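Multicopper oxidase (Uncultured bacterium, PDB 4E9X) is a two-domain, laccase-like multicopper oxidase that couples oxidation of substrates to reduction of oxygen at a copper cluster shared between neighbouring subunits. Local coordinates at the interface of chains A and B. Sequence-based numbering; all coordinates share one arbitrary frame. Chains: chain A/B, Multicopper oxidase.

Contact 1: the interface of chains A and B. Residues chain A 60, 75, 104, 106; chain B 204, 206, 250, 252, 254.
Strands 60-62 and 101-104 of chain A, with the loops carrying A:Val75 and A:His106, face strands 201-205 and 248-253 of chain B and the loops that follow them. This is the histidine cage of a multicopper oxidase: His-X-His pairs from both subunits, converging on the trinuclear copper cluster. A:His60 lies over B:His206 as a stack, ring centroids 3.8 Å apart and planes only 16° from parallel. On its opposite face B:His206 receives CG2 of B:Ile250, a methyl that also reaches CG2 of A:Val75 at 3.9 Å. B:His206 turns its edge to A:His106, the planes 73° apart, and their NE2 atoms lie 3.2 Å from each other. A:His106 NE2 is also 3.5 Å from B:His252 NE2, a convergence expected of ligands to one type 3 copper. With an alanine at B:His206, that copper would probably be short of one ligand and the A:His60 ring would lose its stacking partner. A:His104 and B:His254 repeat the edge-to-face approach at 80°, with their NE2 atoms 3.3 Å apart. A:His60 NE2 points at the B:His204 ring edge, 3.7 Å from its NE2, as suits the type 2 copper pair.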
# COMPACT_ATOMS: atom_id res chain seq x y z
N HIS A 60 20.71 -7.22 -11.08
CA HIS A 60 19.71 -8.23 -10.82
C HIS A 60 18.55 -8.10 -11.81
O HIS A 60 18.09 -7.00 -12.16
CB HIS A 60 19.19 -8.09 -9.38
CG HIS A 60 17.94 -8.89 -9.15
ND1 HIS A 60 17.88 -10.27 -9.25
CD2 HIS A 60 16.69 -8.48 -8.79
CE1 HIS A 60 16.63 -10.66 -9.02
NE2 HIS A 60 15.89 -9.59 -8.71
N VAL A 75 23.20 -10.87 -7.13
CA VAL A 75 23.11 -10.40 -5.73
C VAL A 75 24.49 -10.53 -5.07
O VAL A 75 25.03 -11.64 -4.94
CB VAL A 75 22.08 -11.28 -4.99
CG1 VAL A 75 22.04 -10.85 -3.53
CG2 VAL A 75 20.71 -11.09 -5.65
N HIS A 104 17.86 -4.03 -12.18
CA HIS A 104 18.33 -2.95 -11.33
C HIS A 104 19.59 -3.38 -10.58
O HIS A 104 19.79 -4.60 -10.40
CB HIS A 104 17.27 -2.50 -10.31
CG HIS A 104 16.70 -3.53 -9.38
ND1 HIS A 104 17.33 -3.99 -8.25
CD2 HIS A 104 15.52 -4.20 -9.43
CE1 HIS A 104 16.54 -4.90 -7.64
NE2 HIS A 104 15.42 -5.03 -8.33
N HIS A 106 21.88 -4.38 -7.47
CA HIS A 106 21.58 -4.99 -6.18
C HIS A 106 22.69 -4.78 -5.15
O HIS A 106 22.75 -5.49 -4.15
CB HIS A 106 21.25 -6.48 -6.36
CG HIS A 106 20.11 -6.96 -5.52
ND1 HIS A 106 20.21 -7.06 -4.15
CD2 HIS A 106 18.86 -7.37 -5.84
CE1 HIS A 106 19.07 -7.49 -3.67
NE2 HIS A 106 18.22 -7.70 -4.66
N HIS B 204 9.58 -9.85 -1.75
CA HIS B 204 9.96 -10.30 -3.08
C HIS B 204 10.86 -11.54 -2.98
O HIS B 204 11.88 -11.48 -2.28
CB HIS B 204 10.72 -9.17 -3.78
CG HIS B 204 11.39 -9.57 -5.06
ND1 HIS B 204 10.72 -10.27 -6.07
CD2 HIS B 204 12.65 -9.39 -5.50
CE1 HIS B 204 11.58 -10.48 -7.08
NE2 HIS B 204 12.79 -9.97 -6.79
N HIS B 206 13.41 -13.85 -4.90
CA HIS B 206 14.18 -14.15 -6.13
C HIS B 206 14.02 -15.58 -6.53
O HIS B 206 13.73 -16.43 -5.68
CB HIS B 206 15.67 -13.84 -5.89
CG HIS B 206 16.02 -12.40 -5.70
ND1 HIS B 206 17.21 -11.93 -6.20
CD2 HIS B 206 15.41 -11.35 -5.09
CE1 HIS B 206 17.34 -10.64 -5.89
NE2 HIS B 206 16.27 -10.23 -5.25
N ILE B 250 17.93 -14.82 -2.68
CA ILE B 250 17.51 -13.91 -1.59
C ILE B 250 16.02 -13.64 -1.66
O ILE B 250 15.36 -13.76 -2.68
CB ILE B 250 18.36 -12.64 -1.67
CG1 ILE B 250 18.36 -11.73 -0.45
CG2 ILE B 250 18.02 -11.84 -2.91
CD1 ILE B 250 19.42 -10.65 -0.62
N HIS B 252 13.24 -10.89 0.25
CA HIS B 252 13.38 -9.71 1.08
C HIS B 252 12.31 -8.68 0.85
O HIS B 252 11.64 -8.70 -0.17
CB HIS B 252 14.77 -9.09 0.80
CG HIS B 252 14.92 -8.56 -0.60
ND1 HIS B 252 14.55 -7.30 -1.03
CD2 HIS B 252 15.39 -9.18 -1.69
CE1 HIS B 252 14.79 -7.17 -2.30
NE2 HIS B 252 15.33 -8.31 -2.77
N HIS B 254 11.26 -5.28 -0.48
CA HIS B 254 11.79 -4.49 -1.58
C HIS B 254 11.63 -3.00 -1.35
O HIS B 254 12.03 -2.20 -2.22
CB HIS B 254 11.09 -4.93 -2.87
CG HIS B 254 11.87 -4.73 -4.12
ND1 HIS B 254 12.30 -3.51 -4.64
CD2 HIS B 254 12.28 -5.65 -5.04
CE1 HIS B 254 12.95 -3.69 -5.78
NE2 HIS B 254 12.96 -5.01 -6.07

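Contact 2: the interface of chains A and B. Residues chain A 70, 77-80; chain B 248, 281, 283-284.
B:Arg248 reaches across from the start of strand 248-253 and grips the main-chain oxygen of A:Val78, in the loop of chain A, side-on with two nitrogens; this is a subunit-subunit patch beside the copper core, which probably helps hold the chains together. NE and NH2 of B:Arg248 each donate to A:Val78 O at 2.9 Å, making a forked clasp on one acceptor. NE lies in the carbonyl plane, whereas NH2 is tilted from it. Neither bond is straight, as expected when one oxygen sits between two N-H groups of the same guanidinium. A:Trp70, in the 3-10 helix 70-72, brings the rim of its benzo ring against one guanidinium face, CH2 lying 3.5 Å from CZ of B:Arg248. The planes are 72° apart, so this is an edge on a face and not parallel stacking. B:Trp283 pushes its benzo edge against the chain A backbone, its CH2 atom 3.3 Å from the carbonyl carbon of A:Thr79.

Outside this first shell, B:Asp281 steers the guanidinium from its own chain through a salt bridge, B:Arg248 NH2 to B:Asp281 OD2 at 2.8 Å. That bond is nearly linear (174° at H) and comes on the anti side of OD2, though tilted from the carboxylate plane. A bend at chi3 (-65°) lays the arginine CD over the centre of the B:Tyr284 ring, 3.5 Å above its plane. On one face of the B:Trp283 indole sits B:Asp281 CB, centred 3.3 Å above the ring plane.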
# COMPACT_ATOMS: atom_id res chain seq x y z
N TRP A 70 21.36 -19.66 -11.37
CA TRP A 70 21.31 -18.74 -10.22
C TRP A 70 22.53 -17.85 -10.07
O TRP A 70 22.46 -16.77 -9.45
CB TRP A 70 21.08 -19.54 -8.91
CG TRP A 70 22.21 -20.47 -8.51
CD1 TRP A 70 22.39 -21.74 -8.95
CD2 TRP A 70 23.27 -20.19 -7.62
NE1 TRP A 70 23.53 -22.29 -8.38
CE2 TRP A 70 24.08 -21.34 -7.55
CE3 TRP A 70 23.64 -19.06 -6.85
CZ2 TRP A 70 25.23 -21.41 -6.75
CZ3 TRP A 70 24.78 -19.13 -6.05
CH2 TRP A 70 25.57 -20.32 -6.02
N GLY A 77 27.44 -11.08 -2.61
CA GLY A 77 27.57 -11.88 -1.38
C GLY A 77 26.64 -13.09 -1.33
O GLY A 77 26.68 -13.87 -0.38
N VAL A 78 25.80 -13.21 -2.39
CA VAL A 78 24.88 -14.35 -2.43
C VAL A 78 25.09 -15.15 -3.70
O VAL A 78 25.28 -16.38 -3.62
CB VAL A 78 23.40 -13.90 -2.28
CG1 VAL A 78 22.50 -15.12 -2.35
CG2 VAL A 78 23.27 -13.12 -0.95
N THR A 79 25.10 -14.46 -4.86
CA THR A 79 25.31 -15.17 -6.14
C THR A 79 26.56 -14.71 -6.88
O THR A 79 26.93 -15.44 -7.82
CB THR A 79 24.07 -15.07 -7.06
OG1 THR A 79 23.92 -13.75 -7.55
CG2 THR A 79 22.81 -15.41 -6.29
N GLN A 80 27.16 -13.58 -6.46
CA GLN A 80 28.44 -13.17 -7.06
C GLN A 80 29.14 -12.22 -6.13
O GLN A 80 28.53 -11.67 -5.19
CB GLN A 80 28.22 -12.49 -8.42
CG GLN A 80 27.51 -11.12 -8.30
CD GLN A 80 27.38 -10.51 -9.68
OE1 GLN A 80 26.37 -10.62 -10.37
NE2 GLN A 80 28.45 -9.84 -10.11
N ARG B 248 20.99 -20.22 -4.51
CA ARG B 248 20.83 -19.37 -3.32
C ARG B 248 20.07 -18.10 -3.76
O ARG B 248 20.62 -17.33 -4.55
CB ARG B 248 22.15 -18.98 -2.73
CG ARG B 248 22.95 -20.16 -2.16
CD ARG B 248 24.11 -19.63 -1.33
NE ARG B 248 25.11 -18.89 -2.11
CZ ARG B 248 26.21 -19.46 -2.64
NH1 ARG B 248 26.51 -20.77 -2.56
NH2 ARG B 248 27.03 -18.67 -3.29
N ASP B 281 30.27 -20.95 -1.90
CA ASP B 281 31.43 -20.11 -2.18
C ASP B 281 31.95 -19.53 -0.88
O ASP B 281 31.17 -19.20 0.01
CB ASP B 281 31.02 -18.95 -3.11
CG ASP B 281 30.49 -19.51 -4.43
OD1 ASP B 281 31.29 -19.57 -5.37
OD2 ASP B 281 29.30 -19.88 -4.51
N TRP B 283 32.88 -16.65 -0.38
CA TRP B 283 32.39 -15.27 -0.16
C TRP B 283 30.93 -15.26 0.22
O TRP B 283 30.39 -14.17 0.49
CB TRP B 283 32.68 -14.40 -1.39
CG TRP B 283 32.32 -15.05 -2.69
CD1 TRP B 283 33.25 -15.52 -3.60
CD2 TRP B 283 31.01 -15.27 -3.23
NE1 TRP B 283 32.56 -16.04 -4.66
CE2 TRP B 283 31.19 -15.91 -4.48
CE3 TRP B 283 29.70 -15.02 -2.82
CZ2 TRP B 283 30.14 -16.31 -5.33
CZ3 TRP B 283 28.67 -15.42 -3.65
CH2 TRP B 283 28.87 -16.06 -4.90
N TYR B 284 30.23 -16.41 0.30
CA TYR B 284 28.82 -16.35 0.69
C TYR B 284 28.65 -15.79 2.09
O TYR B 284 29.25 -16.29 3.04
CB TYR B 284 28.19 -17.77 0.56
CG TYR B 284 26.76 -17.82 1.02
CD1 TYR B 284 25.87 -16.81 0.59
CD2 TYR B 284 26.28 -18.85 1.86
CE1 TYR B 284 24.57 -16.86 1.01
CE2 TYR B 284 24.97 -18.86 2.27
CZ TYR B 284 24.10 -17.85 1.85
OH TYR B 284 22.76 -17.86 2.25

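Contact 3: the interface of chains A and B. Residues chain A 65-66, 70, 73; chain B 245-247, 249.
Water 1 is held between A:Gln66, B:Asn245 and B:Pro246, joining the two chains through their oxygens in a subunit interface patch that flanks the copper core and probably steadies it. It lies 2.8 Å from the main-chain oxygen O of B:Pro246, 3.1 Å from O of A:Gln66 and 3.1 Å from the side-chain oxygen OD1 of B:Asn245. Because a water has two hydrogens to give, it cannot serve three such acceptors fully at once; a weak link to the backbone N of A:Trp70 adds to the set. The B:Asn245 amide is used at both ends: while OD1 faces the water, ND2 donates to the main-chain oxygen of A:His65 at 2.8 Å. That acceptor lies in the amide plane, but the donor sits 44° above the carbonyl plane and the bond is bent to 122° at H. The bond from ND2 to a carbonyl oxygen sets the sense of the amide, and the water at OD1 is compatible with it.

Beside this polar strip, A:Trp70 has CG placed between its backbone N and carbonyl carbon (chi1 66°), which turns the indole towards the loop preceding strand 248-253. CA of B:Gly247 rides over the five-membered ring, 3.6 Å from its centroid, in a CH-pi contact. B:Phe249 comes in with its far end, placing CZ 3.4 Å from CB of A:Trp70. Its CD1-CE1 edge approaches the A:Asp73 carboxylate, with OD2 of A:Asp73 3.7 Å from CD1 of B:Phe249.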
# COMPACT_ATOMS: atom_id res chain seq x y z
N HIS A 65 13.53 -16.03 -13.52
CA HIS A 65 13.71 -17.07 -12.50
C HIS A 65 15.14 -17.53 -12.33
O HIS A 65 15.47 -18.08 -11.27
CB HIS A 65 12.90 -18.30 -12.97
CG HIS A 65 11.42 -18.12 -12.89
ND1 HIS A 65 10.52 -18.99 -13.50
CD2 HIS A 65 10.71 -17.21 -12.20
CE1 HIS A 65 9.31 -18.59 -13.21
NE2 HIS A 65 9.38 -17.52 -12.43
N GLN A 66 15.96 -17.38 -13.38
CA GLN A 66 17.33 -17.91 -13.37
C GLN A 66 17.31 -19.42 -13.15
O GLN A 66 18.01 -19.94 -12.31
CB GLN A 66 18.21 -17.24 -12.29
CG GLN A 66 18.25 -15.72 -12.47
CD GLN A 66 19.10 -15.26 -13.66
OE1 GLN A 66 19.75 -16.03 -14.35
NE2 GLN A 66 19.05 -13.95 -13.87
N TRP A 70 21.36 -19.66 -11.37
CA TRP A 70 21.31 -18.74 -10.22
C TRP A 70 22.53 -17.85 -10.07
O TRP A 70 22.46 -16.77 -9.45
CB TRP A 70 21.08 -19.54 -8.91
CG TRP A 70 22.21 -20.47 -8.51
CD1 TRP A 70 22.39 -21.74 -8.95
CD2 TRP A 70 23.27 -20.19 -7.62
NE1 TRP A 70 23.53 -22.29 -8.38
CE2 TRP A 70 24.08 -21.34 -7.55
CE3 TRP A 70 23.64 -19.06 -6.85
CZ2 TRP A 70 25.23 -21.41 -6.75
CZ3 TRP A 70 24.78 -19.13 -6.05
CH2 TRP A 70 25.57 -20.32 -6.02
N ASP A 73 22.05 -14.24 -10.93
CA ASP A 73 20.97 -13.46 -10.31
C ASP A 73 21.38 -12.04 -9.88
O ASP A 73 20.50 -11.18 -9.64
CB ASP A 73 20.44 -14.26 -9.12
CG ASP A 73 19.09 -13.76 -8.63
OD1 ASP A 73 18.19 -13.51 -9.45
OD2 ASP A 73 18.92 -13.73 -7.36
N ASN B 245 13.94 -24.86 -8.19
CA ASN B 245 15.01 -24.11 -8.88
C ASN B 245 16.21 -23.98 -7.98
O ASN B 245 16.41 -22.93 -7.33
CB ASN B 245 14.44 -22.73 -9.30
CG ASN B 245 15.46 -21.94 -10.09
OD1 ASN B 245 16.44 -22.49 -10.58
ND2 ASN B 245 15.25 -20.62 -10.20
N PRO B 246 17.05 -25.02 -7.83
CA PRO B 246 18.12 -24.94 -6.82
C PRO B 246 19.10 -23.80 -7.08
O PRO B 246 19.58 -23.57 -8.20
CB PRO B 246 18.82 -26.29 -6.98
CG PRO B 246 17.80 -27.22 -7.59
CD PRO B 246 16.92 -26.33 -8.48
N GLY B 247 19.43 -23.11 -5.99
CA GLY B 247 20.39 -22.05 -5.96
C GLY B 247 20.39 -21.41 -4.60
O GLY B 247 19.84 -21.98 -3.68
N PHE B 249 18.82 -17.97 -3.29
CA PHE B 249 17.94 -16.93 -3.82
C PHE B 249 17.47 -16.06 -2.68
O PHE B 249 16.68 -16.48 -1.80
CB PHE B 249 16.75 -17.53 -4.54
CG PHE B 249 17.13 -18.06 -5.94
CD1 PHE B 249 17.49 -17.12 -6.92
CD2 PHE B 249 17.13 -19.41 -6.25
CE1 PHE B 249 17.82 -17.53 -8.20
CE2 PHE B 249 17.45 -19.82 -7.55
CZ PHE B 249 17.76 -18.86 -8.53
O HOH W 1 19.43 -21.88 -10.38

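Contact 4: the interface of chains A and B. Residues chain A 60, 62-63, 234; chain B 204, 227-228, 254.
A:His62 and B:His204 lie face to face, their ring centroids 3.7 Å apart and their planes within 6° of parallel. The rings enter from opposite chains, A:His62 with CG anti to its backbone N (chi1 -178°), which sends the imidazole across the interface. B:Asp227 takes the edge of that ring: NE2 of A:His62 donates to carboxylate oxygen OD1 at 2.8 Å. The acceptor lies in the imidazole plane, yet the donor arrives from 57° above the carboxylate plane, in keeping with the oblique crossing of the two groups. With NE2 so engaged, ND1 of A:His62 is the nitrogen directed towards the copper cluster, 3.2 Å from NE2 of B:His254. Exchanging A:His62 for a phenylalanine would probably leave OD1 of B:Asp227 without its partner across the interface and a type 3 copper short of one ligand.

A second shell secures B:Asp227. The hydroxyl of B:Thr228 donates head-on to the same OD1, OG1 lying 2.8 Å away. The main-chain oxygen O of B:Asp227 accepts from ND1 of B:His204 at 2.7 Å, which fixes the turn of the stacked ring. CA of A:Gly234 sits over the face of B:His254, 3.7 Å from the ring centroid.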
# COMPACT_ATOMS: atom_id res chain seq x y z
N HIS A 60 20.71 -7.22 -11.08
CA HIS A 60 19.71 -8.23 -10.82
C HIS A 60 18.55 -8.10 -11.81
O HIS A 60 18.09 -7.00 -12.16
CB HIS A 60 19.19 -8.09 -9.38
CG HIS A 60 17.94 -8.89 -9.15
ND1 HIS A 60 17.88 -10.27 -9.25
CD2 HIS A 60 16.69 -8.48 -8.79
CE1 HIS A 60 16.63 -10.66 -9.02
NE2 HIS A 60 15.89 -9.59 -8.71
N HIS A 62 14.94 -8.73 -12.25
CA HIS A 62 13.80 -8.91 -11.37
C HIS A 62 12.68 -9.55 -12.15
O HIS A 62 12.09 -8.95 -13.03
CB HIS A 62 13.45 -7.55 -10.75
CG HIS A 62 12.30 -7.65 -9.76
ND1 HIS A 62 12.38 -7.02 -8.52
CD2 HIS A 62 11.05 -8.22 -9.81
CE1 HIS A 62 11.21 -7.22 -7.90
NE2 HIS A 62 10.42 -7.98 -8.68
N GLY A 63 12.31 -10.73 -11.67
CA GLY A 63 11.27 -11.54 -12.27
C GLY A 63 11.82 -12.69 -13.11
O GLY A 63 11.06 -13.64 -13.40
N GLY A 234 9.03 -2.69 -6.29
CA GLY A 234 9.22 -4.01 -6.83
C GLY A 234 8.12 -4.48 -7.76
O GLY A 234 8.37 -5.30 -8.65
N HIS B 204 9.58 -9.85 -1.75
CA HIS B 204 9.96 -10.30 -3.08
C HIS B 204 10.86 -11.54 -2.98
O HIS B 204 11.88 -11.48 -2.28
CB HIS B 204 10.72 -9.17 -3.78
CG HIS B 204 11.39 -9.57 -5.06
ND1 HIS B 204 10.72 -10.27 -6.07
CD2 HIS B 204 12.65 -9.39 -5.50
CE1 HIS B 204 11.58 -10.48 -7.08
NE2 HIS B 204 12.79 -9.97 -6.79
N ASP B 227 5.58 -11.92 -7.90
CA ASP B 227 6.94 -11.99 -7.40
C ASP B 227 7.17 -11.02 -6.27
O ASP B 227 8.18 -11.16 -5.55
CB ASP B 227 7.97 -11.85 -8.52
CG ASP B 227 8.00 -10.52 -9.22
OD1 ASP B 227 8.00 -9.45 -8.55
OD2 ASP B 227 8.05 -10.54 -10.48
N THR B 228 6.23 -10.09 -6.01
CA THR B 228 6.34 -9.14 -4.92
C THR B 228 4.97 -8.99 -4.32
O THR B 228 4.00 -8.66 -5.02
CB THR B 228 6.82 -7.79 -5.48
OG1 THR B 228 8.09 -7.97 -6.13
CG2 THR B 228 7.04 -6.75 -4.37
N HIS B 254 11.26 -5.28 -0.48
CA HIS B 254 11.79 -4.49 -1.58
C HIS B 254 11.63 -3.00 -1.35
O HIS B 254 12.03 -2.20 -2.22
CB HIS B 254 11.09 -4.93 -2.87
CG HIS B 254 11.87 -4.73 -4.12
ND1 HIS B 254 12.30 -3.51 -4.64
CD2 HIS B 254 12.28 -5.65 -5.04
CE1 HIS B 254 12.95 -3.69 -5.78
NE2 HIS B 254 12.96 -5.01 -6.07

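Contact 1 and contact 4 form one copper-binding core, their C-alpha centres about 6 Å apart with A:His60, B:His204 and B:His254 in common. On the same measure contact 3 lies about 11 Å from contact 1 and 13 Å from contact 4, and contact 2, which shares A:Trp70 with contact 3, about 18 Å from contact 4. Strand 248-253 of chain B serves contacts 1, 2 and 3, so the outer packing is probably coupled to the placing of the copper ligands. In the deposited trimer the cluster depends on subunit association: neither chain supplies all its histidines, and contacts 2 and 3 probably help hold both halves in register.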